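Side-chain contacts in O-methyltransferase, SAM-dependent (Legionella pneumophila subsp. pneumophila, PDB 3R3H), which probably transfers a methyl group from S-adenosylmethionine to an oxygen of a substrate, as members of its methyltransferase family do: residues 15-18 / 19-23; 42-46 / 47-51; 54-58 / 59-63; 191-194 / 195-199. All coordinates share one frame; numbering follows the deposited sequence.

Contact 1. Residues 15-18 / 19-23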
loop_
_atom_site.group_PDB
_atom_site.type_symbol
_atom_site.label_atom_id
_atom_site.label_comp_id
_atom_site.label_asym_id
_atom_site.label_seq_id
_atom_site.Cartn_x
_atom_site.Cartn_y
_atom_site.Cartn_z
ATOM N N TYR A 15 -1.977 -10.362 -15.870
ATOM C CA TYR A 15 -1.070 -11.210 -15.093
ATOM C C TYR A 15 -1.200 -10.895 -13.600
ATOM O O TYR A 15 -1.352 -11.796 -12.768
ATOM C CB TYR A 15 0.377 -10.974 -15.557
ATOM C CG TYR A 15 1.415 -11.885 -14.926
ATOM C CD1 TYR A 15 1.343 -13.271 -15.077
ATOM C CD2 TYR A 15 2.468 -11.363 -14.168
ATOM C CE1 TYR A 15 2.289 -14.120 -14.487
ATOM C CE2 TYR A 15 3.421 -12.201 -13.574
ATOM C CZ TYR A 15 3.322 -13.578 -13.735
ATOM O OH TYR A 15 4.236 -14.413 -13.128
ATOM N N LEU A 16 -1.135 -9.606 -13.279
ATOM C CA LEU A 16 -1.249 -9.141 -11.907
ATOM C C LEU A 16 -2.481 -9.780 -11.283
ATOM O O LEU A 16 -2.413 -10.484 -10.270
ATOM C CB LEU A 16 -1.380 -7.620 -11.899
ATOM C CG LEU A 16 -1.498 -6.880 -10.563
ATOM C CD1 LEU A 16 -1.122 -5.419 -10.768
ATOM C CD2 LEU A 16 -2.904 -6.997 -9.998
ATOM N N LEU A 17 -3.613 -9.535 -11.924
ATOM C CA LEU A 17 -4.897 -10.063 -11.488
ATOM C C LEU A 17 -4.856 -11.586 -11.277
ATOM O O LEU A 17 -5.284 -12.095 -10.237
ATOM C CB LEU A 17 -5.948 -9.708 -12.540
ATOM C CG LEU A 17 -6.977 -8.581 -12.338
ATOM C CD1 LEU A 17 -6.495 -7.475 -11.425
ATOM C CD2 LEU A 17 -7.318 -8.042 -13.725
ATOM N N ASP A 18 -4.327 -12.294 -12.271
ATOM C CA ASP A 18 -4.230 -13.749 -12.250
ATOM C C ASP A 18 -3.521 -14.306 -11.017
ATOM O O ASP A 18 -4.046 -15.199 -10.327
ATOM C CB ASP A 18 -3.491 -14.232 -13.491
ATOM C CG ASP A 18 -3.461 -15.741 -13.587
ATOM O OD1 ASP A 18 -2.475 -16.295 -14.124
ATOM O OD2 ASP A 18 -4.440 -16.378 -13.127
ATOM N N ILE A 19 -2.331 -13.779 -10.738
ATOM C CA ILE A 19 -1.540 -14.244 -9.606
ATOM C C ILE A 19 -1.944 -13.696 -8.232
ATOM O O ILE A 19 -1.544 -14.251 -7.218
ATOM C CB ILE A 19 -0.040 -13.943 -9.824
ATOM C CG1 ILE A 19 0.189 -12.428 -9.802
ATOM C CG2 ILE A 19 0.427 -14.537 -11.164
ATOM C CD1 ILE A 19 1.656 -12.032 -9.756
ATOM N N SER A 20 -2.734 -12.627 -8.173
ATOM C CA SER A 20 -3.091 -12.090 -6.859
ATOM C C SER A 20 -4.576 -11.933 -6.542
ATOM O O SER A 20 -4.972 -12.073 -5.384
ATOM C CB SER A 20 -2.394 -10.740 -6.620
ATOM O OG SER A 20 -3.006 -9.692 -7.355
ATOM N N LEU A 21 -5.398 -11.645 -7.549
ATOM C CA LEU A 21 -6.826 -11.466 -7.295
ATOM C C LEU A 21 -7.447 -12.723 -6.726
ATOM O O LEU A 21 -7.484 -13.767 -7.380
ATOM C CB LEU A 21 -7.578 -11.087 -8.573
ATOM C CG LEU A 21 -8.724 -10.064 -8.461
ATOM C CD1 LEU A 21 -9.650 -10.261 -9.647
ATOM C CD2 LEU A 21 -9.501 -10.202 -7.162
ATOM N N ARG A 22 -7.921 -12.611 -5.495
ATOM C CA ARG A 22 -8.573 -13.712 -4.811
ATOM C C ARG A 22 -9.945 -13.158 -4.431
ATOM O O ARG A 22 -10.265 -12.939 -3.259
ATOM C CB ARG A 22 -7.737 -14.152 -3.591
ATOM C CG ARG A 22 -6.677 -15.206 -3.967
ATOM C CD ARG A 22 -5.292 -15.007 -3.325
ATOM N NE ARG A 22 -5.201 -15.524 -1.963
ATOM C CZ ARG A 22 -4.213 -16.296 -1.521
ATOM N NH1 ARG A 22 -3.228 -16.644 -2.335
ATOM N NH2 ARG A 22 -4.214 -16.728 -0.264
ATOM N N GLU A 23 -10.739 -12.936 -5.477
ATOM C CA GLU A 23 -12.078 -12.364 -5.397
ATOM C C GLU A 23 -13.186 -13.317 -4.962
ATOM O O GLU A 23 -13.277 -14.449 -5.424
ATOM C CB GLU A 23 -12.417 -11.772 -6.757
ATOM C CG GLU A 23 -13.600 -10.863 -6.778
ATOM C CD GLU A 23 -13.717 -10.186 -8.115
ATOM O OE1 GLU A 23 -13.702 -10.903 -9.137
ATOM O OE2 GLU A 23 -13.819 -8.944 -8.155
#
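I19 N donates to Y15 O at 3.0 Å and nearly straight, which keeps the i to i+4 pattern of helix 10-20 intact up to this point. The same pair of residues also meets through its side chains: I19 CG2 lies over one face of the Y15 ring. CG2 stands 4.1 Å from the ring centroid and 23° off the normal, displaced toward CE1, a CH-pi contact made by the branch and not by the longer CG1 arm. The Y15 ring is brought there by a CG anti to the backbone N (chi1 -174°). At the next residue, S20 OG folds back one turn to L16 O, with chi1 at 75° between N and the carbonyl carbon, and gives it a 3.1 Å hydrogen bond from above the carbonyl plane. S20 N reaches L16 O and L17 O only weakly. This is the last turn: L21 leaves helical phi/psi, although L21 N still bonds L17 O at 2.7 Å. The L17 and L21 side chains lie side by side, with L17 CG 4.1 Å from L21 CD1, and both pack on helix 46-59, at E47 and at P46 and Q50 respectively. Two polar ends reach the second subunit: Y15 OH is hydrogen-bonded to N194 of that subunit, and D18 OD2 forms a salt bridge with its K198.

Contact 2. Residues 42-46 / 47-51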
loop_
_atom_site.group_PDB
_atom_site.type_symbol
_atom_site.label_atom_id
_atom_site.label_comp_id
_atom_site.label_asym_id
_atom_site.label_seq_id
_atom_site.Cartn_x
_atom_site.Cartn_y
_atom_site.Cartn_z
ATOM N N MET A 42 -16.501 4.640 -11.605
ATOM C CA MET A 42 -16.210 5.297 -10.329
ATOM C C MET A 42 -15.885 4.240 -9.279
ATOM O O MET A 42 -15.505 4.553 -8.145
ATOM C CB MET A 42 -17.401 6.132 -9.834
ATOM C CG MET A 42 -18.625 6.158 -10.744
ATOM S SD MET A 42 -18.808 7.715 -11.650
ATOM C CE MET A 42 -19.797 8.693 -10.532
ATOM N N GLN A 43 -16.022 2.982 -9.677
ATOM C CA GLN A 43 -15.786 1.864 -8.779
ATOM C C GLN A 43 -14.320 1.492 -8.601
ATOM O O GLN A 43 -13.555 1.430 -9.566
ATOM C CB GLN A 43 -16.590 0.660 -9.261
ATOM C CG GLN A 43 -17.799 0.339 -8.395
ATOM C CD GLN A 43 -18.446 1.567 -7.756
ATOM O OE1 GLN A 43 -18.809 2.532 -8.436
ATOM N NE2 GLN A 43 -18.603 1.523 -6.433
ATOM N N VAL A 44 -13.946 1.256 -7.347
ATOM C CA VAL A 44 -12.587 0.894 -7.000
ATOM C C VAL A 44 -12.239 -0.357 -7.830
ATOM O O VAL A 44 -13.129 -1.129 -8.196
ATOM C CB VAL A 44 -12.474 0.662 -5.436
ATOM C CG1 VAL A 44 -12.894 -0.749 -5.056
ATOM C CG2 VAL A 44 -11.078 0.956 -4.960
ATOM N N ALA A 45 -10.964 -0.537 -8.162
ATOM C CA ALA A 45 -10.554 -1.685 -8.958
ATOM C C ALA A 45 -10.417 -2.897 -8.061
ATOM O O ALA A 45 -10.126 -2.773 -6.870
ATOM C CB ALA A 45 -9.245 -1.407 -9.649
ATOM N N PRO A 46 -10.622 -4.097 -8.632
ATOM C CA PRO A 46 -10.535 -5.376 -7.916
ATOM C C PRO A 46 -9.391 -5.493 -6.919
ATOM O O PRO A 46 -9.607 -5.923 -5.783
ATOM C CB PRO A 46 -10.412 -6.389 -9.045
ATOM C CG PRO A 46 -11.271 -5.787 -10.098
ATOM C CD PRO A 46 -10.904 -4.320 -10.066
ATOM N N GLU A 47 -8.178 -5.130 -7.346
ATOM C CA GLU A 47 -6.995 -5.222 -6.483
ATOM C C GLU A 47 -6.860 -4.022 -5.556
ATOM O O GLU A 47 -6.152 -4.084 -4.534
ATOM C CB GLU A 47 -5.724 -5.382 -7.323
ATOM C CG GLU A 47 -5.922 -5.147 -8.797
ATOM C CD GLU A 47 -6.241 -3.711 -9.110
ATOM O OE1 GLU A 47 -6.660 -3.414 -10.247
ATOM O OE2 GLU A 47 -6.065 -2.877 -8.210
ATOM N N GLN A 48 -7.546 -2.942 -5.919
ATOM C CA GLN A 48 -7.524 -1.735 -5.122
ATOM C C GLN A 48 -8.275 -2.082 -3.866
ATOM O O GLN A 48 -7.886 -1.699 -2.759
ATOM C CB GLN A 48 -8.251 -0.600 -5.839
ATOM C CG GLN A 48 -7.353 0.565 -6.167
ATOM C CD GLN A 48 -6.200 0.130 -7.058
ATOM O OE1 GLN A 48 -6.375 -0.072 -8.260
ATOM N NE2 GLN A 48 -5.018 -0.036 -6.469
ATOM N N ALA A 49 -9.359 -2.826 -4.058
ATOM C CA ALA A 49 -10.216 -3.241 -2.965
ATOM C C ALA A 49 -9.525 -4.313 -2.139
ATOM O O ALA A 49 -9.639 -4.334 -0.913
ATOM C CB ALA A 49 -11.528 -3.759 -3.520
ATOM N N GLN A 50 -8.810 -5.208 -2.807
ATOM C CA GLN A 50 -8.127 -6.260 -2.096
ATOM C C GLN A 50 -6.991 -5.658 -1.269
ATOM O O GLN A 50 -6.619 -6.195 -0.222
ATOM C CB GLN A 50 -7.611 -7.295 -3.084
ATOM C CG GLN A 50 -6.814 -8.399 -2.430
ATOM C CD GLN A 50 -6.758 -9.661 -3.269
ATOM O OE1 GLN A 50 -5.863 -10.498 -3.099
ATOM N NE2 GLN A 50 -7.729 -9.817 -4.170
ATOM N N PHE A 51 -6.445 -4.537 -1.744
ATOM C CA PHE A 51 -5.379 -3.856 -1.029
ATOM C C PHE A 51 -5.984 -3.228 0.210
ATOM O O PHE A 51 -5.375 -3.249 1.273
ATOM C CB PHE A 51 -4.742 -2.767 -1.899
ATOM C CG PHE A 51 -3.751 -1.898 -1.158
ATOM C CD1 PHE A 51 -3.906 -0.515 -1.121
ATOM C CD2 PHE A 51 -2.677 -2.463 -0.470
ATOM C CE1 PHE A 51 -3.008 0.299 -0.405
ATOM C CE2 PHE A 51 -1.775 -1.654 0.248
ATOM C CZ PHE A 51 -1.946 -0.273 0.278
#
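V44 splits its two methyls between neighbouring residues of the first helical turn: CG2 meets Q48 CB at 3.3 Å, while CG1 lies 3.6 Å from A49 CB. With chi1 at 84°, CG1 sits between the backbone N and carbonyl carbon and CG2 is roughly anti to N, which spreads the fork across Q48 and A49. A45 adds its CB, which lies 3.3 Å from E47 OE1, so the methyl rests against the carboxylate. The E47 chain is bent at chi2 (68°), and its OE1 is hydrogen-bonded to Y13 OH of helix 10-20. That bond gives the buried carboxylate a fixed polar partner and probably sets the rotation of the group. Backbone bonds close the turn. A45 O takes A49 N at 2.9 Å, with the donor close to the line of the carbonyl bond, and receives a weak bond from Q48 N as well; P46 O accepts Q50 N at 3.2 Å. Further out, Y13 also packs on A45 and P46, whereas Y73 of helix 73-80 touches P46 and A49, and S74 touches V44. The start of helix 46-59 is thus packed by residues of two other helices. An N-cap residue (A45) followed by a proline (P46), whose missing N-H costs no helix bond because no helical carbonyl precedes it, is typical of a helix N-terminus entered from a loop.

Contact 3. Residues 54-58 / 59-63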
loop_
_atom_site.group_PDB
_atom_site.type_symbol
_atom_site.label_atom_id
_atom_site.label_comp_id
_atom_site.label_asym_id
_atom_site.label_seq_id
_atom_site.Cartn_x
_atom_site.Cartn_y
_atom_site.Cartn_z
ATOM N N MET A 54 -6.408 -5.680 2.913
ATOM C CA MET A 54 -5.146 -5.903 3.592
ATOM C C MET A 54 -5.080 -4.810 4.671
ATOM O O MET A 54 -4.827 -5.090 5.848
ATOM C CB MET A 54 -4.001 -5.743 2.589
ATOM C CG MET A 54 -2.607 -5.840 3.172
ATOM S SD MET A 54 -1.910 -7.466 3.084
ATOM C CE MET A 54 -2.505 -8.132 4.602
ATOM N N LEU A 55 -5.348 -3.572 4.258
ATOM C CA LEU A 55 -5.308 -2.423 5.149
ATOM C C LEU A 55 -6.193 -2.587 6.380
ATOM O O LEU A 55 -5.806 -2.206 7.498
ATOM C CB LEU A 55 -5.711 -1.166 4.380
ATOM C CG LEU A 55 -4.792 -0.821 3.202
ATOM C CD1 LEU A 55 -5.410 0.287 2.374
ATOM C CD2 LEU A 55 -3.424 -0.412 3.709
ATOM N N ILE A 56 -7.379 -3.148 6.169
ATOM C CA ILE A 56 -8.324 -3.369 7.249
ATOM C C ILE A 56 -7.784 -4.387 8.250
ATOM O O ILE A 56 -7.969 -4.235 9.465
ATOM C CB ILE A 56 -9.689 -3.816 6.658
ATOM C CG1 ILE A 56 -10.344 -2.594 6.013
ATOM C CG2 ILE A 56 -10.576 -4.468 7.725
ATOM C CD1 ILE A 56 -11.656 -2.835 5.376
ATOM N N ARG A 57 -7.109 -5.414 7.745
ATOM C CA ARG A 57 -6.542 -6.438 8.614
ATOM C C ARG A 57 -5.401 -5.796 9.413
ATOM O O ARG A 57 -5.312 -5.964 10.635
ATOM C CB ARG A 57 -6.005 -7.603 7.780
ATOM C CG ARG A 57 -7.023 -8.271 6.862
ATOM C CD ARG A 57 -6.307 -8.983 5.722
ATOM N NE ARG A 57 -7.214 -9.516 4.703
ATOM C CZ ARG A 57 -6.850 -9.786 3.443
ATOM N NH1 ARG A 57 -5.596 -9.570 3.034
ATOM N NH2 ARG A 57 -7.736 -10.287 2.583
ATOM N N LEU A 58 -4.537 -5.054 8.714
ATOM C CA LEU A 58 -3.403 -4.377 9.342
ATOM C C LEU A 58 -3.854 -3.299 10.329
ATOM O O LEU A 58 -3.148 -2.982 11.288
ATOM C CB LEU A 58 -2.488 -3.773 8.272
ATOM C CG LEU A 58 -1.448 -4.684 7.596
ATOM C CD1 LEU A 58 -2.038 -6.038 7.247
ATOM C CD2 LEU A 58 -0.934 -4.008 6.356
ATOM N N THR A 59 -5.033 -2.745 10.094
ATOM C CA THR A 59 -5.597 -1.741 10.983
ATOM C C THR A 59 -6.236 -2.449 12.181
ATOM O O THR A 59 -6.309 -1.896 13.283
ATOM C CB THR A 59 -6.698 -0.911 10.256
ATOM O OG1 THR A 59 -6.107 -0.140 9.205
ATOM C CG2 THR A 59 -7.400 0.026 11.219
ATOM N N ARG A 60 -6.681 -3.684 11.951
ATOM C CA ARG A 60 -7.360 -4.480 12.970
ATOM C C ARG A 60 -8.620 -3.688 13.262
ATOM O O ARG A 60 -9.064 -3.556 14.404
ATOM C CB ARG A 60 -6.483 -4.615 14.209
ATOM C CG ARG A 60 -5.183 -5.310 13.888
ATOM C CD ARG A 60 -4.198 -5.314 15.029
ATOM N NE ARG A 60 -2.845 -5.373 14.487
ATOM C CZ ARG A 60 -1.751 -5.639 15.189
ATOM N NH1 ARG A 60 -1.834 -5.882 16.489
ATOM N NH2 ARG A 60 -0.575 -5.662 14.575
ATOM N N ALA A 61 -9.181 -3.170 12.176
ATOM C CA ALA A 61 -10.374 -2.348 12.206
ATOM C C ALA A 61 -11.624 -3.101 12.594
ATOM O O ALA A 61 -11.805 -4.262 12.235
ATOM C CB ALA A 61 -10.576 -1.686 10.848
ATOM N N LYS A 62 -12.477 -2.404 13.339
ATOM C CA LYS A 62 -13.759 -2.917 13.795
ATOM C C LYS A 62 -14.853 -2.093 13.115
ATOM O O LYS A 62 -15.950 -2.584 12.860
ATOM C CB LYS A 62 -13.875 -2.774 15.321
ATOM C CG LYS A 62 -13.048 -3.780 16.094
ATOM C CD LYS A 62 -13.644 -5.175 15.978
ATOM C CE LYS A 62 -12.644 -6.232 16.414
ATOM N NZ LYS A 62 -11.452 -6.283 15.510
ATOM N N LYS A 63 -14.536 -0.837 12.819
ATOM C CA LYS A 63 -15.486 0.066 12.191
ATOM C C LYS A 63 -14.826 0.799 11.013
ATOM O O LYS A 63 -13.758 1.403 11.146
ATOM C CB LYS A 63 -16.006 1.056 13.240
ATOM C CG LYS A 63 -17.326 1.727 12.888
ATOM C CD LYS A 63 -17.870 2.503 14.084
ATOM C CE LYS A 63 -19.197 3.185 13.758
ATOM N NZ LYS A 63 -19.823 3.831 14.966
#
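T59 doubles the grip on L55 O within the Schellman motif that ends helix 46-59. T59 N donates to L55 O at 2.8 Å, and T59 OG1 adds a hydrogen bond of 2.7 Å to the same oxygen; the two donors come from opposite faces of the carbonyl plane. The hydroxyl gets there because chi1 of -66° sets OG1 beside the backbone N and anti to the carbonyl carbon. R60 follows with positive phi (63°), the C-prime residue of the motif, and its N makes weak bonds to R57 O and I56 O. R60 CG lies 3.3 Å from R57 O, and the extended chain leads away from there across the helix end. R60 packs on T59 of the second subunit, and R57 makes a cation-pi contact with F204 of that subunit. Next comes A61, which packs on D138 of strand 137-143, as T59 does. Beyond it the chain enters strand 63-68 of the central sheet. A61 N closes the motif on I56 O at 3.2 Å and 167°, and A61 CB lies 4.2 Å from I56 CG2.

Contact 4. Residues 191-194 / 195-199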
loop_
_atom_site.group_PDB
_atom_site.type_symbol
_atom_site.label_atom_id
_atom_site.label_comp_id
_atom_site.label_asym_id
_atom_site.label_seq_id
_atom_site.Cartn_x
_atom_site.Cartn_y
_atom_site.Cartn_z
ATOM N N LYS A 191 -6.173 19.671 -6.552
ATOM C CA LYS A 191 -4.921 20.426 -6.473
ATOM C C LYS A 191 -4.812 21.173 -5.154
ATOM O O LYS A 191 -3.729 21.261 -4.573
ATOM C CB LYS A 191 -4.821 21.415 -7.637
ATOM C CG LYS A 191 -4.636 20.763 -8.989
ATOM C CD LYS A 191 -4.717 21.768 -10.128
ATOM C CE LYS A 191 -3.560 22.763 -10.099
ATOM N NZ LYS A 191 -3.590 23.721 -11.249
ATOM N N LYS A 192 -5.934 21.707 -4.684
ATOM C CA LYS A 192 -5.949 22.434 -3.424
ATOM C C LYS A 192 -5.688 21.489 -2.265
ATOM O O LYS A 192 -4.890 21.801 -1.387
ATOM C CB LYS A 192 -7.296 23.133 -3.186
ATOM C CG LYS A 192 -7.528 24.406 -3.971
ATOM C CD LYS A 192 -8.774 25.148 -3.465
ATOM C CE LYS A 192 -9.097 26.398 -4.309
ATOM N NZ LYS A 192 -10.388 27.058 -3.943
ATOM N N LEU A 193 -6.368 20.340 -2.258
ATOM C CA LEU A 193 -6.214 19.359 -1.181
ATOM C C LEU A 193 -4.813 18.768 -1.119
ATOM O O LEU A 193 -4.286 18.524 -0.025
ATOM C CB LEU A 193 -7.216 18.214 -1.330
ATOM C CG LEU A 193 -7.035 17.162 -0.216
ATOM C CD1 LEU A 193 -7.620 17.673 1.102
ATOM C CD2 LEU A 193 -7.690 15.866 -0.620
ATOM N N ASN A 194 -4.225 18.521 -2.289
ATOM C CA ASN A 194 -2.877 17.977 -2.361
ATOM C C ASN A 194 -1.885 18.942 -1.709
ATOM O O ASN A 194 -0.876 18.517 -1.141
ATOM C CB ASN A 194 -2.491 17.712 -3.815
ATOM C CG ASN A 194 -3.203 16.501 -4.382
ATOM O OD1 ASN A 194 -3.877 15.772 -3.650
ATOM N ND2 ASN A 194 -3.053 16.273 -5.682
ATOM N N GLN A 195 -2.195 20.235 -1.778
ATOM C CA GLN A 195 -1.361 21.263 -1.178
ATOM C C GLN A 195 -1.566 21.291 0.340
ATOM O O GLN A 195 -0.611 21.414 1.101
ATOM C CB GLN A 195 -1.711 22.624 -1.776
ATOM C CG GLN A 195 -0.504 23.425 -2.207
ATOM C CD GLN A 195 0.367 22.661 -3.182
ATOM O OE1 GLN A 195 -0.108 22.177 -4.218
ATOM N NE2 GLN A 195 1.653 22.548 -2.859
ATOM N N VAL A 196 -2.813 21.172 0.782
ATOM C CA VAL A 196 -3.109 21.179 2.211
ATOM C C VAL A 196 -2.381 20.045 2.905
ATOM O O VAL A 196 -1.834 20.227 3.994
ATOM C CB VAL A 196 -4.613 21.000 2.498
ATOM C CG1 VAL A 196 -4.848 20.970 3.999
ATOM C CG2 VAL A 196 -5.409 22.120 1.856
ATOM N N ILE A 197 -2.387 18.877 2.267
ATOM C CA ILE A 197 -1.750 17.692 2.824
ATOM C C ILE A 197 -0.236 17.826 2.835
ATOM O O ILE A 197 0.429 17.490 3.825
ATOM C CB ILE A 197 -2.139 16.434 2.029
ATOM C CG1 ILE A 197 -3.633 16.160 2.198
ATOM C CG2 ILE A 197 -1.331 15.234 2.514
ATOM C CD1 ILE A 197 -4.138 14.988 1.368
ATOM N N LYS A 198 0.306 18.314 1.725
ATOM C CA LYS A 198 1.744 18.519 1.592
ATOM C C LYS A 198 2.289 19.250 2.812
ATOM O O LYS A 198 3.240 18.798 3.444
ATOM C CB LYS A 198 2.024 19.350 0.338
ATOM C CG LYS A 198 3.473 19.710 0.120
ATOM C CD LYS A 198 3.606 20.619 -1.082
ATOM C CE LYS A 198 5.016 21.140 -1.247
ATOM N NZ LYS A 198 5.089 22.080 -2.397
ATOM N N ASN A 199 1.647 20.375 3.126
ATOM C CA ASN A 199 2.015 21.266 4.230
ATOM C C ASN A 199 1.390 20.908 5.565
ATOM O O ASN A 199 1.506 21.677 6.524
ATOM C CB ASN A 199 1.596 22.693 3.881
ATOM C CG ASN A 199 2.065 23.114 2.504
ATOM O OD1 ASN A 199 1.407 23.913 1.821
ATOM N ND2 ASN A 199 3.219 22.587 2.088
#
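L193 O receives I197 N at 3.0 Å and 161°, and the side chains of the same two residues meet alongside this bond, I197 CD1 reaching L193 CG at 4.0 Å. I197 CG1 lies beside its backbone N (chi1 -66°), which sends the longer arm back past L193 O to the leucine. K192 O and N194 O are taken in the same i to i+4 order. K192 O accepts V196 N at 3.1 Å, in the carbonyl plane; N194 O accepts K198 N, also at 3.1 Å but with the donor 37° out of the plane. The weaker point is Q195 N, which divides itself between K191 O at 3.3 Å and K192 O, both weak bonds. N199 N then reaches back to Q195 O, at the residue where helical phi/psi ends. Among the side chains, N194 ND2 is a buried donor with two partners: I171 O of its own chain and Y15 of the second subunit. I197 O accepts from R22 of that subunit. L193 and I197 turn their apolar ends to Y153 of helix 149-159, while N194 and I197 also touch F215 of strand 214-219. The arrangement is that of an amphipathic helix end, one flank on the sheet-and-helix layer of a Rossmann-like methyltransferase fold, with N194, K198 and the I197 carbonyl reaching the second subunit.

Contacts 2 and 3 share helix 46-59, at its start and its end. Contact 3 is buried; the others are partly buried, the centres of contacts 1 and 4 lying about 20 and 19 Å from the chain centre and that of contact 2 about 8 Å. Contact 1, which ends helix 10-20, touches contact 2 where L17 meets E47. Contact 4 stands apart within the chain, yet across the dimer its residues pair with those of contact 1. Chemistry follows place: contact 2 packs V44 and A45 on the first turn, A45 against a buried carboxylate; contact 3 relies on a Schellman turn and a hydroxyl bonding back to a helix carbonyl; contacts 1 and 4 combine aliphatic packing with polar groups meeting the partner subunit.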